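Local atomic coordinates of dephospho-CoA kinase (PDB entry 4TTR), a protein that probably catalyses the last step of coenzyme A biosynthesis, the ATP-dependent phosphorylation of the 3'-hydroxyl group of dephospho-CoA. Residues L128-K132 against P174-R179; I49-L53 against V105-I110; F35-I41 against V200-H204. Residue numbers count along the deposited sequence, not the author numbering.

Contact 1. Residues L128-K132 against P174-R179; sequences LLFNK and PNLEQR
This surface contact joins a loop to the start of a helix chiefly through one arginine: L128-K132 lies between strands 122-125 and 140-145 of the P-loop kinase fold, and P174-R179 leads into helix 177-182. The loop is irregular, with phi/psi of -99/50° at L129 and -67/142° at F130, and the closest CA atoms are those of L129 and R179, 7.6 Å apart. R179 (chi1 m, chi2 m, chi3 t) brings its guanidinium to the loop. R179 NH1 donates to F130 O at 2.8 Å, and R179 NH2 makes a weak hydrogen bond to F130 O at 3.1 Å. The F130 ring, set at chi1 p, is a cation-pi partner, with R179 CZ 4.9 Å from its centroid and 24° off its normal. Apolar contacts accompany the arginine: L128 CD2 meets L176 CD2 at 3.7 Å, and L129 CD1 meets P174 CG at 3.5 Å. F130 thus supplies both carbonyl acceptor and aromatic face, holding the charge without any carboxylate from the loop.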
ATOM      1  N   LEU A 128       3.707  -2.950  -1.678  1.00 30.30           N
ATOM      2  CA  LEU A 128       4.607  -3.953  -1.111  1.00 30.14           C
ATOM      3  C   LEU A 128       6.021  -3.861  -1.686  1.00 29.24           C
ATOM      4  O   LEU A 128       7.006  -3.841  -0.941  1.00 27.10           O
ATOM      5  CB  LEU A 128       4.033  -5.352  -1.356  1.00 34.12           C
ATOM      6  CG  LEU A 128       4.889  -6.557  -0.958  1.00 37.12           C
ATOM      7  CD1 LEU A 128       5.118  -6.594   0.546  1.00 30.64           C
ATOM      8  CD2 LEU A 128       4.229  -7.841  -1.440  1.00 32.20           C
ATOM      9  N   LEU A 129       6.108  -3.807  -3.012  1.00 29.91           N
ATOM     10  CA  LEU A 129       7.387  -3.735  -3.712  1.00 33.86           C
ATOM     11  C   LEU A 129       7.709  -2.302  -4.123  1.00 32.39           C
ATOM     12  O   LEU A 129       8.039  -2.038  -5.279  1.00 32.66           O
ATOM     13  CB  LEU A 129       7.367  -4.633  -4.950  1.00 41.89           C
ATOM     14  CG  LEU A 129       7.064  -6.109  -4.706  1.00 39.42           C
ATOM     15  CD1 LEU A 129       6.778  -6.790  -6.031  1.00 40.18           C
ATOM     16  CD2 LEU A 129       8.221  -6.787  -3.990  1.00 36.00           C
ATOM     17  N   PHE A 130       7.615  -1.381  -3.171  1.00 31.19           N
ATOM     18  CA  PHE A 130       7.843   0.026  -3.459  1.00 31.54           C
ATOM     19  C   PHE A 130       9.303   0.279  -3.826  1.00 34.89           C
ATOM     20  O   PHE A 130      10.216  -0.332  -3.268  1.00 31.08           O
ATOM     21  CB  PHE A 130       7.440   0.895  -2.263  1.00 31.97           C
ATOM     22  CG  PHE A 130       8.328   0.732  -1.058  1.00 30.44           C
ATOM     23  CD1 PHE A 130       8.123  -0.303  -0.162  1.00 30.09           C
ATOM     24  CD2 PHE A 130       9.358   1.626  -0.817  1.00 33.86           C
ATOM     25  CE1 PHE A 130       8.935  -0.449   0.945  1.00 26.85           C
ATOM     26  CE2 PHE A 130      10.172   1.485   0.291  1.00 30.81           C
ATOM     27  CZ  PHE A 130       9.961   0.448   1.172  1.00 27.55           C
ATOM     28  N   ASN A 131       9.509   1.176  -4.785  1.00 33.89           N
ATOM     29  CA  ASN A 131      10.849   1.599  -5.160  1.00 38.13           C
ATOM     30  C   ASN A 131      11.420   2.492  -4.069  1.00 37.72           C
ATOM     31  O   ASN A 131      10.873   3.558  -3.778  1.00 36.02           O
ATOM     32  CB  ASN A 131      10.826   2.340  -6.503  1.00 42.28           C
ATOM     33  CG  ASN A 131      12.217   2.609  -7.052  1.00 38.40           C
ATOM     34  OD1 ASN A 131      13.208   2.572  -6.324  1.00 45.38           O
ATOM     35  ND2 ASN A 131      12.294   2.881  -8.348  1.00 48.53           N
ATOM     36  N   LYS A 132      12.520   2.052  -3.467  1.00 39.77           N
ATOM     37  CA  LYS A 132      13.117   2.778  -2.352  1.00 45.03           C
ATOM     38  C   LYS A 132      13.620   4.136  -2.820  1.00 42.22           C
ATOM     39  O   LYS A 132      13.528   5.125  -2.097  1.00 40.71           O
ATOM     40  CB  LYS A 132      14.270   1.988  -1.726  1.00 49.18           C
ATOM     41  CG  LYS A 132      14.154   0.479  -1.852  1.00 49.58           C
ATOM     42  CD  LYS A 132      15.096  -0.227  -0.900  1.00 53.62           C
ATOM     43  CE  LYS A 132      14.325  -0.892   0.224  1.00 63.53           C
ATOM     44  NZ  LYS A 132      15.221  -1.361   1.314  1.00 67.41           N
ATOM     45  N   PRO A 174       4.763 -11.968  -4.791  1.00 31.86           N
ATOM     46  CA  PRO A 174       6.208 -11.735  -4.742  1.00 33.55           C
ATOM     47  C   PRO A 174       6.820 -12.316  -3.480  1.00 35.65           C
ATOM     48  O   PRO A 174       6.174 -12.312  -2.432  1.00 34.98           O
ATOM     49  CB  PRO A 174       6.331 -10.206  -4.747  1.00 29.66           C
ATOM     50  CG  PRO A 174       4.977  -9.687  -5.118  1.00 33.20           C
ATOM     51  CD  PRO A 174       4.001 -10.713  -4.667  1.00 35.33           C
ATOM     52  N   ASN A 175       8.047 -12.813  -3.574  1.00 36.85           N
ATOM     53  CA  ASN A 175       8.736 -13.298  -2.390  1.00 35.03           C
ATOM     54  C   ASN A 175       9.016 -12.125  -1.465  1.00 34.70           C
ATOM     55  O   ASN A 175       9.355 -11.031  -1.917  1.00 32.38           O
ATOM     56  CB  ASN A 175      10.024 -14.024  -2.766  1.00 37.70           C
ATOM     57  CG  ASN A 175       9.778 -15.176  -3.719  1.00 47.94           C
ATOM     58  OD1 ASN A 175       9.192 -16.191  -3.344  1.00 49.41           O
ATOM     59  ND2 ASN A 175      10.223 -15.022  -4.961  1.00 47.34           N
ATOM     60  N   LEU A 176       8.852 -12.362  -0.169  1.00 30.77           N
ATOM     61  CA  LEU A 176       8.902 -11.297   0.819  1.00 28.10           C
ATOM     62  C   LEU A 176      10.243 -11.244   1.534  1.00 28.49           C
ATOM     63  O   LEU A 176      10.486 -10.329   2.316  1.00 26.72           O
ATOM     64  CB  LEU A 176       7.784 -11.483   1.845  1.00 26.46           C
ATOM     65  CG  LEU A 176       6.389 -11.705   1.267  1.00 33.07           C
ATOM     66  CD1 LEU A 176       5.425 -12.138   2.361  1.00 39.98           C
ATOM     67  CD2 LEU A 176       5.901 -10.440   0.584  1.00 32.15           C
ATOM     68  N   GLU A 177      11.099 -12.227   1.264  1.00 25.81           N
ATOM     69  CA  GLU A 177      12.382 -12.359   1.955  1.00 31.04           C
ATOM     70  C   GLU A 177      13.144 -11.037   2.010  1.00 30.48           C
ATOM     71  O   GLU A 177      13.591 -10.613   3.077  1.00 31.69           O
ATOM     72  CB  GLU A 177      13.242 -13.428   1.274  1.00 35.50           C
ATOM     73  CG  GLU A 177      14.585 -13.679   1.949  1.00 39.86           C
ATOM     74  CD  GLU A 177      15.335 -14.854   1.343  1.00 55.61           C
ATOM     75  OE1 GLU A 177      14.835 -15.447   0.363  1.00 56.33           O
ATOM     76  OE2 GLU A 177      16.428 -15.186   1.848  1.00 54.50           O
ATOM     77  N   GLN A 178      13.271 -10.380   0.863  1.00 29.46           N
ATOM     78  CA  GLN A 178      14.021  -9.134   0.775  1.00 34.06           C
ATOM     79  C   GLN A 178      13.309  -8.003   1.518  1.00 27.31           C
ATOM     80  O   GLN A 178      13.943  -7.205   2.209  1.00 26.67           O
ATOM     81  CB  GLN A 178      14.235  -8.756  -0.690  1.00 39.88           C
ATOM     82  CG  GLN A 178      15.319  -7.717  -0.917  0.46 41.63           C
ATOM     83  CD  GLN A 178      15.544  -7.425  -2.389  0.02 44.53           C
ATOM     84  OE1 GLN A 178      15.577  -6.265  -2.803  1.00 55.21           O
ATOM     85  NE2 GLN A 178      15.707  -8.477  -3.186  1.00 48.68           N
ATOM     86  N   ARG A 179      11.988  -7.944   1.378  1.00 23.83           N
ATOM     87  CA  ARG A 179      11.195  -6.905   2.022  1.00 23.28           C
ATOM     88  C   ARG A 179      11.047  -7.150   3.526  1.00 21.22           C
ATOM     89  O   ARG A 179      10.890  -6.207   4.300  1.00 20.55           O
ATOM     90  CB  ARG A 179       9.816  -6.813   1.367  1.00 22.50           C
ATOM     91  CG  ARG A 179       9.853  -6.437  -0.107  1.00 28.16           C
ATOM     92  CD  ARG A 179      10.408  -5.034  -0.332  1.00 28.17           C
ATOM     93  NE  ARG A 179      10.556  -4.732  -1.755  1.00 31.00           N
ATOM     94  CZ  ARG A 179      10.649  -3.506  -2.264  1.00 33.32           C
ATOM     95  NH1 ARG A 179      10.597  -2.439  -1.474  1.00 29.35           N
ATOM     96  NH2 ARG A 179      10.784  -3.349  -3.572  1.00 33.32           N
TER

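Contact 2. Residues I49-L53 against V105-I110; sequences IAKEL and VIRKKI
Two helical segments run roughly antiparallel here. I49-E52 is the last turn of helix 46-52, closed by the hydrogen bond from L53 N to I49 O at 2.9 Å, after which L53 leaves helical phi/psi; V105-I110 lies within helix 92-115. The CA atoms of I49 and I106 approach to 6.4 Å and those of L53 and V105 to 7.6 Å, which sets the register. The CA-to-CB bonds of I49, E52 and L53 point toward the partner, as do those of V105 and K109. I49 (m, t) places CG2 3.7 Å from K109 CB and CD1 4.2 Å from I110 CG1, while A50 CB touches I106 CD1 at 4.0 Å. The arrangement belongs to the helical excursion between strands 42-45 and 122-125, neighbours in the parallel sheet: helix 46-52 leaves the first strand and helix 92-115 returns the chain to the second. I49 and I110 rest on I44 of the outer strand. Further along, L53 (m, t) sets CD1 against V105 and I106, 3.8 Å from V105 CB and 4.0 Å from I106 N. On the exposed side the aliphatic part of K109 packs on L53, with K109 CE 3.8 Å from L53 CD2.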
ATOM      1  N   ILE A  49      -4.432   8.427  -3.739  1.00 15.67           N
ATOM      2  CA  ILE A  49      -3.898   9.509  -4.551  1.00 18.38           C
ATOM      3  C   ILE A  49      -3.769   9.049  -6.002  1.00 18.72           C
ATOM      4  O   ILE A  49      -4.065   9.801  -6.928  1.00 17.91           O
ATOM      5  CB  ILE A  49      -2.530   9.985  -4.012  1.00 16.15           C
ATOM      6  CG1 ILE A  49      -2.704  10.589  -2.617  1.00 18.14           C
ATOM      7  CG2 ILE A  49      -1.900  11.019  -4.942  1.00 17.33           C
ATOM      8  CD1 ILE A  49      -1.410  10.810  -1.870  1.00 18.33           C
ATOM      9  N   ALA A  50      -3.337   7.806  -6.190  1.00 16.88           N
ATOM     10  CA  ALA A  50      -3.193   7.241  -7.526  1.00 18.28           C
ATOM     11  C   ALA A  50      -4.536   7.200  -8.250  1.00 17.54           C
ATOM     12  O   ALA A  50      -4.613   7.507  -9.435  1.00 15.03           O
ATOM     13  CB  ALA A  50      -2.591   5.850  -7.446  1.00 21.21           C
ATOM     14  N   LYS A  51      -5.591   6.821  -7.537  1.00 20.08           N
ATOM     15  CA  LYS A  51      -6.924   6.791  -8.124  1.00 19.01           C
ATOM     16  C   LYS A  51      -7.385   8.193  -8.488  1.00 19.77           C
ATOM     17  O   LYS A  51      -7.950   8.407  -9.559  1.00 19.30           O
ATOM     18  CB  LYS A  51      -7.930   6.153  -7.168  1.00 21.38           C
ATOM     19  CG  LYS A  51      -7.839   4.643  -7.079  1.00 28.09           C
ATOM     20  CD  LYS A  51      -9.069   4.076  -6.392  1.00 40.94           C
ATOM     21  CE  LYS A  51      -8.883   2.619  -6.007  0.74 33.76           C
ATOM     22  NZ  LYS A  51     -10.054   2.102  -5.240  0.93 41.62           N
ATOM     23  N   GLU A  52      -7.148   9.142  -7.586  1.00 17.75           N
ATOM     24  CA  GLU A  52      -7.501  10.529  -7.837  1.00 20.07           C
ATOM     25  C   GLU A  52      -6.834  11.002  -9.120  1.00 19.22           C
ATOM     26  O   GLU A  52      -7.491  11.550 -10.003  1.00 18.47           O
ATOM     27  CB  GLU A  52      -7.089  11.426  -6.663  1.00 22.52           C
ATOM     28  CG  GLU A  52      -7.310  12.918  -6.917  1.00 35.55           C
ATOM     29  CD  GLU A  52      -6.755  13.798  -5.810  1.00 36.47           C
ATOM     30  OE1 GLU A  52      -6.671  15.028  -6.017  1.00 36.68           O
ATOM     31  OE2 GLU A  52      -6.401  13.266  -4.735  1.00 36.91           O
ATOM     32  N   LEU A  53      -5.530  10.768  -9.224  1.00 15.81           N
ATOM     33  CA  LEU A  53      -4.743  11.278 -10.342  1.00 16.37           C
ATOM     34  C   LEU A  53      -4.882  10.440 -11.611  1.00 17.37           C
ATOM     35  O   LEU A  53      -4.189  10.686 -12.596  1.00 14.74           O
ATOM     36  CB  LEU A  53      -3.271  11.366  -9.942  1.00 15.90           C
ATOM     37  CG  LEU A  53      -2.984  12.456  -8.912  1.00 18.16           C
ATOM     38  CD1 LEU A  53      -1.590  12.303  -8.336  1.00 20.97           C
ATOM     39  CD2 LEU A  53      -3.156  13.830  -9.545  1.00 25.67           C
ATOM     40  N   VAL A 105       3.791  12.617 -10.046  1.00 20.52           N
ATOM     41  CA  VAL A 105       2.585  13.309  -9.605  1.00 19.44           C
ATOM     42  C   VAL A 105       2.191  12.880  -8.193  1.00 19.70           C
ATOM     43  O   VAL A 105       1.760  13.706  -7.391  1.00 18.60           O
ATOM     44  CB  VAL A 105       1.388  13.081 -10.569  1.00 23.29           C
ATOM     45  CG1 VAL A 105       1.568  13.896 -11.844  1.00 33.04           C
ATOM     46  CG2 VAL A 105       1.197  11.601 -10.894  1.00 20.75           C
ATOM     47  N   ILE A 106       2.351  11.600  -7.881  1.00 19.22           N
ATOM     48  CA  ILE A 106       2.010  11.108  -6.550  1.00 18.79           C
ATOM     49  C   ILE A 106       2.899  11.755  -5.494  1.00 18.37           C
ATOM     50  O   ILE A 106       2.424  12.123  -4.420  1.00 19.82           O
ATOM     51  CB  ILE A 106       2.131   9.573  -6.466  1.00 17.97           C
ATOM     52  CG1 ILE A 106       0.999   8.923  -7.266  1.00 18.40           C
ATOM     53  CG2 ILE A 106       2.084   9.096  -5.013  1.00 20.47           C
ATOM     54  CD1 ILE A 106       1.063   7.404  -7.341  1.00 18.65           C
ATOM     55  N   ARG A 107       4.186  11.897  -5.804  1.00 17.52           N
ATOM     56  CA  ARG A 107       5.138  12.458  -4.854  1.00 20.47           C
ATOM     57  C   ARG A 107       4.795  13.905  -4.505  1.00 21.31           C
ATOM     58  O   ARG A 107       4.944  14.320  -3.358  1.00 19.04           O
ATOM     59  CB  ARG A 107       6.564  12.383  -5.405  1.00 26.14           C
ATOM     60  CG  ARG A 107       7.639  12.654  -4.349  1.00 32.52           C
ATOM     61  CD  ARG A 107       9.023  12.774  -4.970  1.00 42.04           C
ATOM     62  NE  ARG A 107       9.078  13.841  -5.970  0.35 40.14           N
ATOM     63  CZ  ARG A 107       9.557  15.066  -5.760  0.68 43.73           C
ATOM     64  NH1 ARG A 107      10.050  15.422  -4.577  1.00 48.10           N
ATOM     65  NH2 ARG A 107       9.548  15.947  -6.750  1.00 50.10           N
ATOM     66  N   LYS A 108       4.344  14.668  -5.494  1.00 21.51           N
ATOM     67  CA  LYS A 108       3.969  16.059  -5.272  1.00 22.35           C
ATOM     68  C   LYS A 108       2.783  16.166  -4.319  1.00 21.16           C
ATOM     69  O   LYS A 108       2.721  17.080  -3.496  1.00 15.26           O
ATOM     70  CB  LYS A 108       3.636  16.748  -6.595  1.00 27.44           C
ATOM     71  CG  LYS A 108       4.807  17.493  -7.211  1.00 30.96           C
ATOM     72  CD  LYS A 108       4.394  18.185  -8.497  1.00 40.61           C
ATOM     73  CE  LYS A 108       4.550  17.267  -9.697  1.00 47.11           C
ATOM     74  NZ  LYS A 108       3.548  17.558 -10.761  1.00 42.34           N
ATOM     75  N   LYS A 109       1.844  15.233  -4.439  1.00 17.31           N
ATOM     76  CA  LYS A 109       0.675  15.211  -3.567  1.00 19.59           C
ATOM     77  C   LYS A 109       1.063  14.802  -2.149  1.00 19.57           C
ATOM     78  O   LYS A 109       0.548  15.356  -1.178  1.00 17.37           O
ATOM     79  CB  LYS A 109      -0.390  14.258  -4.116  1.00 20.33           C
ATOM     80  CG  LYS A 109      -1.735  14.909  -4.392  1.00 40.26           C
ATOM     81  CD  LYS A 109      -1.599  16.091  -5.347  1.00 30.91           C
ATOM     82  CE  LYS A 109      -2.627  16.026  -6.463  1.00 42.67           C
ATOM     83  NZ  LYS A 109      -2.553  17.200  -7.381  1.00 45.54           N
ATOM     84  N   ILE A 110       1.968  13.832  -2.035  1.00 15.57           N
ATOM     85  CA  ILE A 110       2.450  13.388  -0.731  1.00 18.38           C
ATOM     86  C   ILE A 110       3.103  14.560  -0.005  1.00 17.19           C
ATOM     87  O   ILE A 110       2.847  14.792   1.176  1.00 17.69           O
ATOM     88  CB  ILE A 110       3.453  12.211  -0.863  1.00 14.54           C
ATOM     89  CG1 ILE A 110       2.715  10.949  -1.314  1.00 16.22           C
ATOM     90  CG2 ILE A 110       4.162  11.942   0.465  1.00 17.31           C
ATOM     91  CD1 ILE A 110       3.622   9.781  -1.654  1.00 17.82           C
TER

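Contact 3. Residues F35-I41 against V200-H204; sequences FFSELGI and VNKLH
Apolar and aromatic side chains make up most of this contact, in which the C-terminal part of the helix after the P-loop and its following turn (F35-I41) pack on V200-H204 of the C-terminal helix 192-213. The CA atoms of F35 and V200 come nearest, at 6.8 Å. V200, with chi1 t, sends CG1 over the face of F36 (chi1 m, chi2 -73°), 3.7 Å from the ring centroid and 7° off its normal, a CH-pi contact. The same V200 CG1 lies 3.7 Å from F35 CB, whereas the F35 ring leads away. L203 CB meets the F36 edge, 4.0 Å from F36 CZ, and both side chains reach L142 of the sheet. H204 (chi1 t, chi2 67°) presents its ring to two aliphatic chains: L39 CD1 (m, t) sits over one face, 4.1 Å from the centroid, and I41 CD1 (m, m) approaches the edge, 3.7 Å from H204 CE1. A Schellman motif sets L39 and I41 there, with I41 N hydrogen-bonded to F36 O at 3.2 Å and G40, its C' residue, at positive phi. H204 ND1 hydrogen-bonds Y121 OH, so the imidazole satisfies this polar atom outside the interface while offering carbon and pi surface within it.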
ATOM      1  N   PHE A  35      -6.446   1.945  12.357  1.00 13.31           N
ATOM      2  CA  PHE A  35      -6.105   1.982  13.775  1.00 16.15           C
ATOM      3  C   PHE A  35      -5.110   3.111  14.053  1.00 12.98           C
ATOM      4  O   PHE A  35      -5.239   3.818  15.048  1.00 15.14           O
ATOM      5  CB  PHE A  35      -5.540   0.631  14.242  1.00 13.97           C
ATOM      6  CG  PHE A  35      -6.597  -0.416  14.517  1.00 15.05           C
ATOM      7  CD1 PHE A  35      -7.758  -0.096  15.204  1.00 15.94           C
ATOM      8  CD2 PHE A  35      -6.428  -1.721  14.080  1.00 13.82           C
ATOM      9  CE1 PHE A  35      -8.723  -1.052  15.454  1.00 17.48           C
ATOM     10  CE2 PHE A  35      -7.395  -2.685  14.326  1.00 15.14           C
ATOM     11  CZ  PHE A  35      -8.542  -2.349  15.012  1.00 16.69           C
ATOM     12  N   PHE A  36      -4.129   3.290  13.172  1.00 13.32           N
ATOM     13  CA  PHE A  36      -3.203   4.416  13.297  1.00 14.10           C
ATOM     14  C   PHE A  36      -3.955   5.733  13.160  1.00 14.65           C
ATOM     15  O   PHE A  36      -3.691   6.696  13.888  1.00 10.84           O
ATOM     16  CB  PHE A  36      -2.089   4.334  12.250  1.00 12.83           C
ATOM     17  CG  PHE A  36      -0.943   3.461  12.663  1.00 11.30           C
ATOM     18  CD1 PHE A  36      -0.052   3.885  13.634  1.00 15.34           C
ATOM     19  CD2 PHE A  36      -0.764   2.208  12.097  1.00 11.10           C
ATOM     20  CE1 PHE A  36       0.998   3.079  14.031  1.00 13.60           C
ATOM     21  CE2 PHE A  36       0.288   1.401  12.488  1.00 13.44           C
ATOM     22  CZ  PHE A  36       1.170   1.837  13.454  1.00  8.80           C
ATOM     23  N   SER A  37      -4.904   5.760  12.234  1.00 14.06           N
ATOM     24  CA  SER A  37      -5.719   6.944  12.000  1.00 17.52           C
ATOM     25  C   SER A  37      -6.475   7.317  13.268  1.00 16.91           C
ATOM     26  O   SER A  37      -6.552   8.485  13.649  1.00 15.66           O
ATOM     27  CB  SER A  37      -6.703   6.692  10.852  1.00 20.15           C
ATOM     28  OG  SER A  37      -7.099   7.905  10.243  1.00 38.41           O
ATOM     29  N   GLU A  38      -7.024   6.302  13.924  1.00 16.45           N
ATOM     30  CA  GLU A  38      -7.854   6.510  15.096  1.00 18.57           C
ATOM     31  C   GLU A  38      -7.030   6.898  16.324  1.00 17.24           C
ATOM     32  O   GLU A  38      -7.586   7.319  17.335  1.00 19.91           O
ATOM     33  CB  GLU A  38      -8.677   5.253  15.372  1.00 17.17           C
ATOM     34  CG  GLU A  38      -9.738   4.998  14.309  1.00 18.81           C
ATOM     35  CD  GLU A  38     -10.367   3.621  14.413  1.00 20.54           C
ATOM     36  OE1 GLU A  38     -10.020   2.868  15.346  1.00 24.19           O
ATOM     37  OE2 GLU A  38     -11.218   3.293  13.563  1.00 25.14           O
ATOM     38  N   LEU A  39      -5.710   6.762  16.227  1.00 16.78           N
ATOM     39  CA  LEU A  39      -4.807   7.233  17.278  1.00 15.41           C
ATOM     40  C   LEU A  39      -4.346   8.661  17.001  1.00 18.19           C
ATOM     41  O   LEU A  39      -3.448   9.172  17.668  1.00 16.49           O
ATOM     42  CB  LEU A  39      -3.599   6.305  17.404  1.00 16.05           C
ATOM     43  CG  LEU A  39      -3.890   4.942  18.036  1.00 17.84           C
ATOM     44  CD1 LEU A  39      -2.750   3.968  17.775  1.00 15.74           C
ATOM     45  CD2 LEU A  39      -4.143   5.085  19.534  1.00 17.36           C
ATOM     46  N   GLY A  40      -4.957   9.293  16.002  1.00 15.28           N
ATOM     47  CA  GLY A  40      -4.688  10.682  15.692  1.00 15.35           C
ATOM     48  C   GLY A  40      -3.512  10.879  14.759  1.00 17.06           C
ATOM     49  O   GLY A  40      -3.003  11.993  14.628  1.00 15.09           O
ATOM     50  N   ILE A  41      -3.071   9.806  14.111  1.00 12.15           N
ATOM     51  CA  ILE A  41      -1.955   9.893  13.177  1.00 13.43           C
ATOM     52  C   ILE A  41      -2.453  10.191  11.767  1.00 17.41           C
ATOM     53  O   ILE A  41      -3.411   9.579  11.293  1.00 16.41           O
ATOM     54  CB  ILE A  41      -1.124   8.593  13.158  1.00 14.96           C
ATOM     55  CG1 ILE A  41      -0.578   8.290  14.557  1.00 15.12           C
ATOM     56  CG2 ILE A  41       0.022   8.694  12.152  1.00 13.47           C
ATOM     57  CD1 ILE A  41       0.273   9.410  15.168  1.00 12.12           C
ATOM     58  N   VAL A 200      -0.758  -2.457  17.048  1.00  9.39           N
ATOM     59  CA  VAL A 200      -0.659  -1.113  16.484  1.00 11.49           C
ATOM     60  C   VAL A 200      -0.381  -0.091  17.588  1.00 12.13           C
ATOM     61  O   VAL A 200       0.412   0.825  17.404  1.00 14.13           O
ATOM     62  CB  VAL A 200      -1.944  -0.728  15.714  1.00 10.59           C
ATOM     63  CG1 VAL A 200      -1.979   0.765  15.401  1.00 12.77           C
ATOM     64  CG2 VAL A 200      -2.046  -1.531  14.427  1.00 11.58           C
ATOM     65  N   ASN A 201      -1.032  -0.257  18.734  1.00 12.99           N
ATOM     66  CA  ASN A 201      -0.802   0.628  19.869  1.00 15.94           C
ATOM     67  C   ASN A 201       0.664   0.656  20.289  1.00 14.16           C
ATOM     68  O   ASN A 201       1.229   1.723  20.498  1.00 13.50           O
ATOM     69  CB  ASN A 201      -1.671   0.214  21.057  1.00 19.65           C
ATOM     70  CG  ASN A 201      -2.773   1.212  21.343  1.00 34.60           C
ATOM     71  OD1 ASN A 201      -2.598   2.134  22.141  1.00 51.58           O
ATOM     72  ND2 ASN A 201      -3.912   1.042  20.682  1.00 26.70           N
ATOM     73  N   LYS A 202       1.284  -0.515  20.401  1.00 14.57           N
ATOM     74  CA  LYS A 202       2.685  -0.587  20.811  1.00 15.94           C
ATOM     75  C   LYS A 202       3.614   0.012  19.761  1.00 13.71           C
ATOM     76  O   LYS A 202       4.619   0.625  20.104  1.00 11.36           O
ATOM     77  CB  LYS A 202       3.088  -2.032  21.101  1.00 16.79           C
ATOM     78  CG  LYS A 202       2.380  -2.624  22.304  1.00 26.64           C
ATOM     79  CD  LYS A 202       3.143  -3.803  22.873  1.00 37.55           C
ATOM     80  CE  LYS A 202       2.233  -4.716  23.675  1.00 45.20           C
ATOM     81  NZ  LYS A 202       1.313  -5.493  22.799  1.00 48.07           N
ATOM     82  N   LEU A 203       3.274  -0.157  18.485  1.00 13.24           N
ATOM     83  CA  LEU A 203       4.057   0.439  17.409  1.00 12.05           C
ATOM     84  C   LEU A 203       3.924   1.955  17.468  1.00 10.72           C
ATOM     85  O   LEU A 203       4.906   2.683  17.330  1.00 10.94           O
ATOM     86  CB  LEU A 203       3.606  -0.083  16.043  1.00 10.25           C
ATOM     87  CG  LEU A 203       3.929  -1.548  15.736  1.00 12.50           C
ATOM     88  CD1 LEU A 203       3.188  -2.020  14.491  1.00 10.91           C
ATOM     89  CD2 LEU A 203       5.425  -1.746  15.568  1.00 12.54           C
ATOM     90  N   HIS A 204       2.696   2.414  17.675  1.00 14.09           N
ATOM     91  CA  HIS A 204       2.402   3.831  17.836  1.00  9.17           C
ATOM     92  C   HIS A 204       3.273   4.455  18.928  1.00 12.78           C
ATOM     93  O   HIS A 204       3.897   5.492  18.713  1.00 11.22           O
ATOM     94  CB  HIS A 204       0.912   4.013  18.151  1.00 11.81           C
ATOM     95  CG  HIS A 204       0.538   5.396  18.582  1.00 13.40           C
ATOM     96  ND1 HIS A 204       0.609   6.486  17.742  1.00 13.38           N
ATOM     97  CD2 HIS A 204       0.061   5.862  19.760  1.00 14.51           C
ATOM     98  CE1 HIS A 204       0.208   7.566  18.388  1.00 12.50           C
ATOM     99  NE2 HIS A 204      -0.132   7.213  19.615  1.00 14.14           N
TER

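Overall arrangement
The three contacts illustrate how separate local packings join different parts of a P-loop kinase. None touches another: centre to centre, contacts 1 and 2 are 21 Å apart, and contact 3 is 24 Å from each. Along the chain, contact 2 closes before contact 1 opens, and contact 3 spans both, tying the first helix to the last. The predicted ATP site, A26-T31, where 1,3-butanediol is bound here, is nearer to contacts 1 and 3. The side chain of L128 is about 6 Å from that of K29 and that of F35 about 4 Å from that of T31; each is about 10 Å from the diol. In contact 2, the A50 side chain is about 12 Å from that of K29.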